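Local coordinates for protein acetyltransferase, GNAT family (PDB 2ATR) that probably transfers an acetyl group from acetyl-CoA to an acceptor, as GNAT-family acetyltransferases do, although its own substrate is unknown, at residues L12-Q20 against A52-V60; G84-L92 against G113-E121. All coordinates share one frame; numbering follows the deposited sequence.

Contact 1: residues L12-Q20 against A52-V60; sequences LEDVLHLYQ and AVVGLIRLV
Leu-18 sets its two methyl branches on the backbone of strand 52-60 between Val-54 and Leu-56. CD1 packs against Leu-56 CB at 3.4 Å, tighter than usual for carbons, while CD2 rests 3.7 Å from Val-54 C. The backbone it meets is a classic beta bulge: Val-54 and Gly-55 both face Ala-47 of the antiparallel neighbour 43-49. Beside Leu-18, the ring of His-17 is held at its edge. NE2 donates to Val-53 O at 2.8 Å, in the ring plane and nearly straight at 173°. Seen from the acceptor, the donor is tilted 33° from the carbonyl plane. The imidazole gets there because its CG lies between the backbone N and carbonyl carbon (chi1 71°), and CG of Leu-18 lies over one face, towards the rim.

In GNAT proteins the helix after the first strand packs on the central beta-sheet, and helix 12-20 fits that place: its axis passes 8.3 Å from that of the strand. Here Leu-56 and Val-53 share the apolar load. Val-53 CG1 lies 3.8 Å from Leu-18 CD1. Leu-56 CD1 meets Val-15 CG1 at 3.7 Å, the two side chains crossing at about a right angle, and its CD2 touches Tyr-19 OH at 3.5 Å. The phenol oxygen also nears Arg-58 NE, close to the guanidinium plane, but the polar link runs through strand 66-74: Asp-71 OD2 is hydrogen-bonded to Tyr-19 OH and forms a salt bridge with Arg-58 NE, while Arg-58 NH1 is further bonded to Ser-41.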
loop_
_atom_site.group_PDB
_atom_site.type_symbol
_atom_site.label_atom_id
_atom_site.label_comp_id
_atom_site.label_asym_id
_atom_site.label_seq_id
_atom_site.Cartn_x
_atom_site.Cartn_y
_atom_site.Cartn_z
ATOM N N LEU A 12 14.607 -2.420 6.030
ATOM C CA LEU A 12 14.406 -1.074 5.503
ATOM C C LEU A 12 15.414 -0.674 4.398
ATOM O O LEU A 12 15.025 -0.086 3.374
ATOM C CB LEU A 12 14.379 -0.076 6.666
ATOM C CG LEU A 12 14.351 1.442 6.447
ATOM C CD1 LEU A 12 13.262 1.892 5.495
ATOM C CD2 LEU A 12 14.157 2.093 7.793
ATOM N N GLU A 13 16.685 -1.040 4.576
ATOM C CA GLU A 13 17.737 -0.773 3.555
ATOM C C GLU A 13 17.324 -1.160 2.159
ATOM O O GLU A 13 17.596 -0.409 1.198
ATOM C CB GLU A 13 19.038 -1.512 3.866
ATOM C CG GLU A 13 19.501 -1.389 5.314
ATOM C CD GLU A 13 19.090 -2.594 6.132
ATOM O OE1 GLU A 13 19.295 -3.740 5.638
ATOM O OE2 GLU A 13 18.566 -2.401 7.257
ATOM N N ASP A 14 16.651 -2.310 2.035
ATOM C CA ASP A 14 16.256 -2.815 0.708
ATOM C C ASP A 14 15.080 -2.033 0.103
ATOM O O ASP A 14 14.842 -2.093 -1.108
ATOM C CB ASP A 14 15.956 -4.327 0.749
ATOM C CG ASP A 14 17.096 -5.151 1.442
ATOM O OD1 ASP A 14 18.304 -4.840 1.224
ATOM O OD2 ASP A 14 16.777 -6.091 2.231
ATOM N N VAL A 15 14.338 -1.294 0.928
ATOM C CA VAL A 15 13.172 -0.560 0.401
ATOM C C VAL A 15 13.200 0.957 0.615
ATOM O O VAL A 15 12.316 1.659 0.132
ATOM C CB VAL A 15 11.858 -1.101 0.954
ATOM C CG1 VAL A 15 11.637 -2.549 0.428
ATOM C CG2 VAL A 15 11.867 -1.021 2.491
ATOM N N LEU A 16 14.211 1.443 1.321
ATOM C CA LEU A 16 14.268 2.873 1.682
ATOM C C LEU A 16 14.253 3.757 0.465
ATOM O O LEU A 16 13.615 4.811 0.475
ATOM C CB LEU A 16 15.475 3.182 2.560
ATOM C CG LEU A 16 15.550 4.588 3.188
ATOM C CD1 LEU A 16 14.376 4.879 4.104
ATOM C CD2 LEU A 16 16.868 4.740 3.934
ATOM N N HIS A 17 14.922 3.332 -0.601
ATOM C CA HIS A 17 14.850 4.056 -1.883
ATOM C C HIS A 17 13.412 4.284 -2.386
ATOM O O HIS A 17 13.109 5.288 -3.020
ATOM C CB HIS A 17 15.731 3.377 -2.967
ATOM C CG HIS A 17 15.196 2.066 -3.462
ATOM N ND1 HIS A 17 15.216 0.931 -2.691
ATOM C CD2 HIS A 17 14.665 1.711 -4.659
ATOM C CE1 HIS A 17 14.663 -0.059 -3.370
ATOM N NE2 HIS A 17 14.335 0.386 -4.572
ATOM N N LEU A 18 12.509 3.344 -2.114
ATOM C CA LEU A 18 11.105 3.528 -2.535
ATOM C C LEU A 18 10.422 4.685 -1.738
ATOM O O LEU A 18 9.772 5.536 -2.306
ATOM C CB LEU A 18 10.330 2.228 -2.313
ATOM C CG LEU A 18 10.706 0.986 -3.132
ATOM C CD1 LEU A 18 9.774 -0.179 -2.781
ATOM C CD2 LEU A 18 10.633 1.301 -4.561
ATOM N N TYR A 19 10.568 4.655 -0.425
ATOM C CA TYR A 19 10.016 5.708 0.462
ATOM C C TYR A 19 10.680 7.070 0.179
ATOM O O TYR A 19 9.966 8.073 0.014
ATOM C CB TYR A 19 10.130 5.316 1.928
ATOM C CG TYR A 19 9.289 4.122 2.300
ATOM C CD1 TYR A 19 7.933 4.271 2.690
ATOM C CD2 TYR A 19 9.837 2.829 2.268
ATOM C CE1 TYR A 19 7.148 3.141 3.038
ATOM C CE2 TYR A 19 9.069 1.722 2.602
ATOM C CZ TYR A 19 7.720 1.882 2.984
ATOM O OH TYR A 19 7.005 0.757 3.312
ATOM N N GLN A 20 12.018 7.098 0.072
ATOM C CA GLN A 20 12.728 8.293 -0.482
ATOM C C GLN A 20 12.101 8.782 -1.782
ATOM O O GLN A 20 11.871 9.969 -1.954
ATOM C CB GLN A 20 14.241 8.028 -0.688
ATOM C CG GLN A 20 15.004 8.068 0.606
ATOM C CD GLN A 20 16.385 7.390 0.598
ATOM O OE1 GLN A 20 16.761 6.648 -0.316
ATOM N NE2 GLN A 20 17.125 7.612 1.679
ATOM N N ALA A 52 16.050 -5.495 -9.591
ATOM C CA ALA A 52 15.732 -4.107 -9.085
ATOM C C ALA A 52 14.399 -4.075 -8.287
ATOM O O ALA A 52 13.418 -4.489 -8.833
ATOM C CB ALA A 52 15.595 -3.183 -10.278
ATOM N N VAL A 53 14.378 -3.569 -7.044
ATOM C CA VAL A 53 13.093 -3.337 -6.262
ATOM C C VAL A 53 12.438 -2.030 -6.754
ATOM O O VAL A 53 13.023 -0.952 -6.649
ATOM C CB VAL A 53 13.346 -3.304 -4.739
ATOM C CG1 VAL A 53 12.014 -3.019 -3.912
ATOM C CG2 VAL A 53 14.009 -4.613 -4.277
ATOM N N VAL A 54 11.300 -2.143 -7.419
ATOM C CA VAL A 54 10.677 -0.973 -8.070
ATOM C C VAL A 54 9.297 -0.589 -7.440
ATOM O O VAL A 54 8.730 0.423 -7.775
ATOM C CB VAL A 54 10.705 -1.031 -9.664
ATOM C CG1 VAL A 54 12.150 -1.365 -10.149
ATOM C CG2 VAL A 54 9.689 -2.023 -10.332
ATOM N N GLY A 55 8.788 -1.403 -6.521
ATOM C CA GLY A 55 7.415 -1.174 -6.012
ATOM C C GLY A 55 7.239 -1.951 -4.752
ATOM O O GLY A 55 7.967 -2.933 -4.532
ATOM N N LEU A 56 6.321 -1.483 -3.887
ATOM C CA LEU A 56 6.025 -2.141 -2.630
ATOM C C LEU A 56 4.523 -1.943 -2.304
ATOM O O LEU A 56 3.946 -0.912 -2.644
ATOM C CB LEU A 56 6.930 -1.587 -1.495
ATOM C CG LEU A 56 6.694 -1.910 -0.009
ATOM C CD1 LEU A 56 8.006 -1.827 0.810
ATOM C CD2 LEU A 56 5.597 -0.949 0.585
ATOM N N ILE A 57 3.915 -2.943 -1.694
ATOM C CA ILE A 57 2.588 -2.767 -1.026
ATOM C C ILE A 57 2.737 -3.312 0.374
ATOM O O ILE A 57 3.445 -4.295 0.580
ATOM C CB ILE A 57 1.372 -3.368 -1.801
ATOM C CG1 ILE A 57 -0.012 -3.018 -1.099
ATOM C CG2 ILE A 57 1.560 -4.903 -1.959
ATOM C CD1 ILE A 57 -1.245 -3.383 -2.019
ATOM N N ARG A 58 2.142 -2.628 1.350
ATOM C CA ARG A 58 2.199 -3.035 2.725
ATOM C C ARG A 58 0.800 -2.883 3.359
ATOM O O ARG A 58 0.184 -1.797 3.389
ATOM C CB ARG A 58 3.211 -2.184 3.504
ATOM C CG ARG A 58 3.474 -2.618 4.889
ATOM C CD ARG A 58 4.716 -1.937 5.463
ATOM N NE ARG A 58 4.492 -0.542 5.874
ATOM C CZ ARG A 58 3.970 -0.137 7.027
ATOM N NH1 ARG A 58 3.451 -0.989 7.926
ATOM N NH2 ARG A 58 3.915 1.156 7.275
ATOM N N LEU A 59 0.292 -4.000 3.850
ATOM C CA LEU A 59 -1.028 -4.020 4.506
ATOM C C LEU A 59 -0.860 -4.168 5.982
ATOM O O LEU A 59 0.057 -4.842 6.426
ATOM C CB LEU A 59 -1.857 -5.182 3.976
ATOM C CG LEU A 59 -2.080 -5.401 2.487
ATOM C CD1 LEU A 59 -3.072 -6.531 2.349
ATOM C CD2 LEU A 59 -2.583 -4.179 1.806
ATOM N N VAL A 60 -1.769 -3.552 6.746
ATOM C CA VAL A 60 -1.772 -3.554 8.209
ATOM C C VAL A 60 -3.198 -3.780 8.742
ATOM O O VAL A 60 -4.175 -3.665 7.985
ATOM C CB VAL A 60 -1.216 -2.218 8.827
ATOM C CG1 VAL A 60 0.271 -1.997 8.395
ATOM C CG2 VAL A 60 -2.104 -1.024 8.482
#

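Contact 2: residues G84-L92 against G113-E121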
loop_
_atom_site.group_PDB
_atom_site.type_symbol
_atom_site.label_atom_id
_atom_site.label_comp_id
_atom_site.label_asym_id
_atom_site.label_seq_id
_atom_site.Cartn_x
_atom_site.Cartn_y
_atom_site.Cartn_z
ATOM N N GLY A 84 1.007 -1.221 -9.880
ATOM C CA GLY A 84 0.128 -0.959 -8.732
ATOM C C GLY A 84 -1.001 -1.968 -8.689
ATOM O O GLY A 84 -1.275 -2.457 -7.637
ATOM N N SER A 85 -1.639 -2.284 -9.817
ATOM C CA SER A 85 -2.736 -3.290 -9.870
ATOM C C SER A 85 -2.331 -4.663 -9.417
ATOM O O SER A 85 -3.047 -5.335 -8.673
ATOM C CB SER A 85 -3.258 -3.513 -11.284
ATOM O OG SER A 85 -4.019 -2.429 -11.702
ATOM N N SER A 86 -1.201 -5.106 -9.963
ATOM C CA SER A 86 -0.615 -6.366 -9.619
ATOM C C SER A 86 -0.362 -6.461 -8.145
ATOM O O SER A 86 -0.743 -7.444 -7.545
ATOM C CB SER A 86 0.700 -6.546 -10.412
ATOM O OG SER A 86 0.373 -6.513 -11.782
ATOM N N LEU A 87 0.291 -5.436 -7.578
ATOM C CA LEU A 87 0.594 -5.384 -6.127
ATOM C C LEU A 87 -0.707 -5.520 -5.256
ATOM O O LEU A 87 -0.781 -6.348 -4.337
ATOM C CB LEU A 87 1.339 -4.101 -5.791
ATOM C CG LEU A 87 2.837 -4.053 -6.208
ATOM C CD1 LEU A 87 3.367 -2.622 -5.931
ATOM C CD2 LEU A 87 3.634 -5.092 -5.411
HETATM N N MSE A 88 -1.703 -4.732 -5.632
HETATM C CA MSE A 88 -3.032 -4.718 -5.009
HETATM C C MSE A 88 -3.727 -6.096 -5.105
HETATM O O MSE A 88 -4.213 -6.648 -4.111
HETATM C CB MSE A 88 -3.878 -3.583 -5.656
HETATM C CG MSE A 88 -3.556 -2.133 -5.108
HETATM SE SE MSE A 88 -4.148 -1.765 -3.419
HETATM C CE MSE A 88 -5.920 -1.578 -3.822
ATOM N N LYS A 89 -3.767 -6.663 -6.302
ATOM C CA LYS A 89 -4.441 -7.971 -6.504
ATOM C C LYS A 89 -3.786 -9.106 -5.745
ATOM O O LYS A 89 -4.499 -9.879 -5.076
ATOM C CB LYS A 89 -4.632 -8.282 -7.998
ATOM C CG LYS A 89 -5.577 -7.293 -8.700
ATOM C CD LYS A 89 -5.568 -7.469 -10.248
ATOM C CE LYS A 89 -6.388 -6.425 -10.939
ATOM N NZ LYS A 89 -7.778 -6.275 -10.360
ATOM N N GLU A 90 -2.453 -9.177 -5.747
ATOM C CA GLU A 90 -1.755 -10.201 -4.916
ATOM C C GLU A 90 -1.871 -10.025 -3.404
ATOM O O GLU A 90 -2.120 -11.009 -2.673
ATOM C CB GLU A 90 -0.277 -10.349 -5.263
ATOM C CG GLU A 90 -0.010 -10.740 -6.727
ATOM C CD GLU A 90 -0.688 -12.060 -7.129
ATOM O OE1 GLU A 90 -0.736 -12.995 -6.297
ATOM O OE2 GLU A 90 -1.193 -12.150 -8.277
ATOM N N ALA A 91 -1.659 -8.798 -2.915
ATOM C CA ALA A 91 -1.747 -8.589 -1.460
ATOM C C ALA A 91 -3.174 -8.804 -0.962
ATOM O O ALA A 91 -3.370 -9.544 -0.011
ATOM C CB ALA A 91 -1.218 -7.213 -1.052
ATOM N N LEU A 92 -4.166 -8.212 -1.624
ATOM C CA LEU A 92 -5.555 -8.289 -1.132
ATOM C C LEU A 92 -6.168 -9.689 -1.309
ATOM O O LEU A 92 -7.155 -10.007 -0.653
ATOM C CB LEU A 92 -6.443 -7.244 -1.807
ATOM C CG LEU A 92 -6.135 -5.782 -1.450
ATOM C CD1 LEU A 92 -7.008 -4.920 -2.279
ATOM C CD2 LEU A 92 -6.321 -5.575 0.067
ATOM N N GLY A 113 -9.339 7.577 -9.354
ATOM C CA GLY A 113 -9.676 6.756 -10.525
ATOM C C GLY A 113 -8.979 5.395 -10.442
ATOM O O GLY A 113 -9.583 4.375 -10.735
ATOM N N PHE A 114 -7.719 5.365 -10.007
ATOM C CA PHE A 114 -6.999 4.106 -9.835
ATOM C C PHE A 114 -7.627 3.145 -8.779
ATOM O O PHE A 114 -7.851 1.969 -9.069
ATOM C CB PHE A 114 -5.505 4.293 -9.571
ATOM C CG PHE A 114 -4.827 3.016 -9.061
ATOM C CD1 PHE A 114 -4.514 1.984 -9.948
ATOM C CD2 PHE A 114 -4.537 2.835 -7.706
ATOM C CE1 PHE A 114 -3.907 0.790 -9.488
ATOM C CE2 PHE A 114 -3.962 1.647 -7.256
ATOM C CZ PHE A 114 -3.649 0.632 -8.166
ATOM N N TYR A 115 -7.908 3.647 -7.584
ATOM C CA TYR A 115 -8.529 2.811 -6.535
ATOM C C TYR A 115 -9.963 2.349 -6.896
ATOM O O TYR A 115 -10.358 1.220 -6.578
ATOM C CB TYR A 115 -8.470 3.513 -5.184
ATOM C CG TYR A 115 -7.062 3.604 -4.666
ATOM C CD1 TYR A 115 -6.297 2.415 -4.431
ATOM C CD2 TYR A 115 -6.439 4.857 -4.484
ATOM C CE1 TYR A 115 -4.963 2.498 -3.962
ATOM C CE2 TYR A 115 -5.083 4.958 -4.061
ATOM C CZ TYR A 115 -4.370 3.787 -3.792
ATOM O OH TYR A 115 -3.060 3.893 -3.378
ATOM N N ARG A 116 -10.713 3.203 -7.580
ATOM C CA ARG A 116 -12.021 2.775 -8.106
ATOM C C ARG A 116 -11.842 1.650 -9.102
ATOM O O ARG A 116 -12.609 0.679 -9.058
ATOM C CB ARG A 116 -12.793 3.942 -8.688
ATOM C CG ARG A 116 -13.519 4.829 -7.665
ATOM C CD ARG A 116 -14.528 5.809 -8.404
ATOM N NE ARG A 116 -15.384 6.539 -7.451
ATOM C CZ ARG A 116 -15.446 7.867 -7.334
ATOM N NH1 ARG A 116 -14.708 8.673 -8.121
ATOM N NH2 ARG A 116 -16.246 8.409 -6.434
ATOM N N SER A 117 -10.773 1.689 -9.915
ATOM C CA SER A 117 -10.535 0.590 -10.890
ATOM C C SER A 117 -10.188 -0.663 -10.130
ATOM O O SER A 117 -10.346 -1.779 -10.641
ATOM C CB SER A 117 -9.428 0.928 -11.924
ATOM O OG SER A 117 -8.153 0.786 -11.305
HETATM N N MSE A 118 -9.752 -0.499 -8.881
HETATM C CA MSE A 118 -9.442 -1.649 -8.040
HETATM C C MSE A 118 -10.675 -2.084 -7.245
HETATM O O MSE A 118 -10.596 -3.036 -6.532
HETATM C CB MSE A 118 -8.260 -1.374 -7.087
HETATM C CG MSE A 118 -6.860 -1.317 -7.710
HETATM SE SE MSE A 118 -6.368 -2.752 -8.752
HETATM C CE MSE A 118 -6.593 -2.063 -10.269
ATOM N N GLY A 119 -11.820 -1.402 -7.388
ATOM C CA GLY A 119 -13.039 -1.848 -6.665
ATOM C C GLY A 119 -13.299 -1.097 -5.350
ATOM O O GLY A 119 -14.145 -1.506 -4.552
ATOM N N PHE A 120 -12.548 -0.022 -5.107
ATOM C CA PHE A 120 -12.693 0.837 -3.911
ATOM C C PHE A 120 -13.573 2.037 -4.257
ATOM O O PHE A 120 -13.567 2.468 -5.421
ATOM C CB PHE A 120 -11.320 1.342 -3.412
ATOM C CG PHE A 120 -10.527 0.312 -2.640
ATOM C CD1 PHE A 120 -10.410 0.415 -1.235
ATOM C CD2 PHE A 120 -9.892 -0.783 -3.311
ATOM C CE1 PHE A 120 -9.686 -0.532 -0.499
ATOM C CE2 PHE A 120 -9.198 -1.765 -2.583
ATOM C CZ PHE A 120 -9.060 -1.623 -1.165
ATOM N N GLU A 121 -14.324 2.530 -3.272
ATOM C CA GLU A 121 -15.205 3.708 -3.400
ATOM C C GLU A 121 -14.903 4.691 -2.271
ATOM O O GLU A 121 -14.547 4.293 -1.163
ATOM C CB GLU A 121 -16.721 3.274 -3.385
ATOM C CG GLU A 121 -17.752 4.429 -3.682
ATOM C CD GLU A 121 -17.369 5.315 -4.862
ATOM O OE1 GLU A 121 -16.913 4.826 -5.901
ATOM O OE2 GLU A 121 -17.456 6.539 -4.711
#
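This is largely apolar packing between helix 83-92 and the end of helix 109-117 with the turn that follows, on one side of the GNAT sheet, near the protein surface. Helix 83-92 begins within what is probably the family's acetyl-CoA-binding Q/R-x-x-G-x-G/A signature, Gly-84 being its last glycine, and helix 109-117 comes next in the fold, after strand 100-102. The segment axes are 11.1 Å apart and inclined by 41°, so long side chains must bridge the gap.

Met-88 and Met-118, both selenomethionines, do most of this. Bent at both chi2 and chi3, the Met-88 chain carries the methyl CE in among three residues: Phe-120 CE2 at 3.5 Å, obliquely to that ring, Met-118 CG at 4.0 Å, and the edge of Tyr-115, near the ring plane. Further back along the chain, CG of Met-88 meets Phe-114 CZ at 4.1 Å. Met-118 comes the other way, its SE 3.8 Å from Ser-85 CA, with Lys-89 NZ near the same selenium. One turn on from Met-88, Leu-92 CD1 reaches the edge of Phe-120 in its plane, 3.9 Å from CE2.

At the other end, Phe-114 packs directly on the backbone of Gly-84, its CZ 3.7 Å from Gly-84 C. CG of Phe-114 is anti to its backbone N (chi1 166°), which sends the ring to the helix backbone, while its CD2 lies over the centre of the Tyr-115 ring. Phe-120 is brought back to the interface by a Schellman motif: Gly-119 takes positive phi, Phe-120 N bonds to Tyr-115 O, and Gly-119 N to Arg-116 O.

No polar bond is formed between the two segments, which is consistent with cohesion coming mainly from van der Waals and hydrophobic packing.

From the N terminus, strand 2-7 leads into helix 12-20. The chain then runs through helix 33-38 and strand 43-49 before strand 52-60 returns under helix 12-20, and contact 1 closes that loop of 31 residues. After strand 66-74, helix 83-92 opens contact 2, which segment 113-121 closes 20 residues later, past strand 100-102. The loops therefore follow in series, neither nested nor crossed. They meet through strand 52-61: Leu-56 points to helix 12-20 on one face of the sheet, Ile-57 to helix 83-92 on the other, where its CD1 is 3.6 Å from Met-88 SE. The contact centres lie about 18 Å apart.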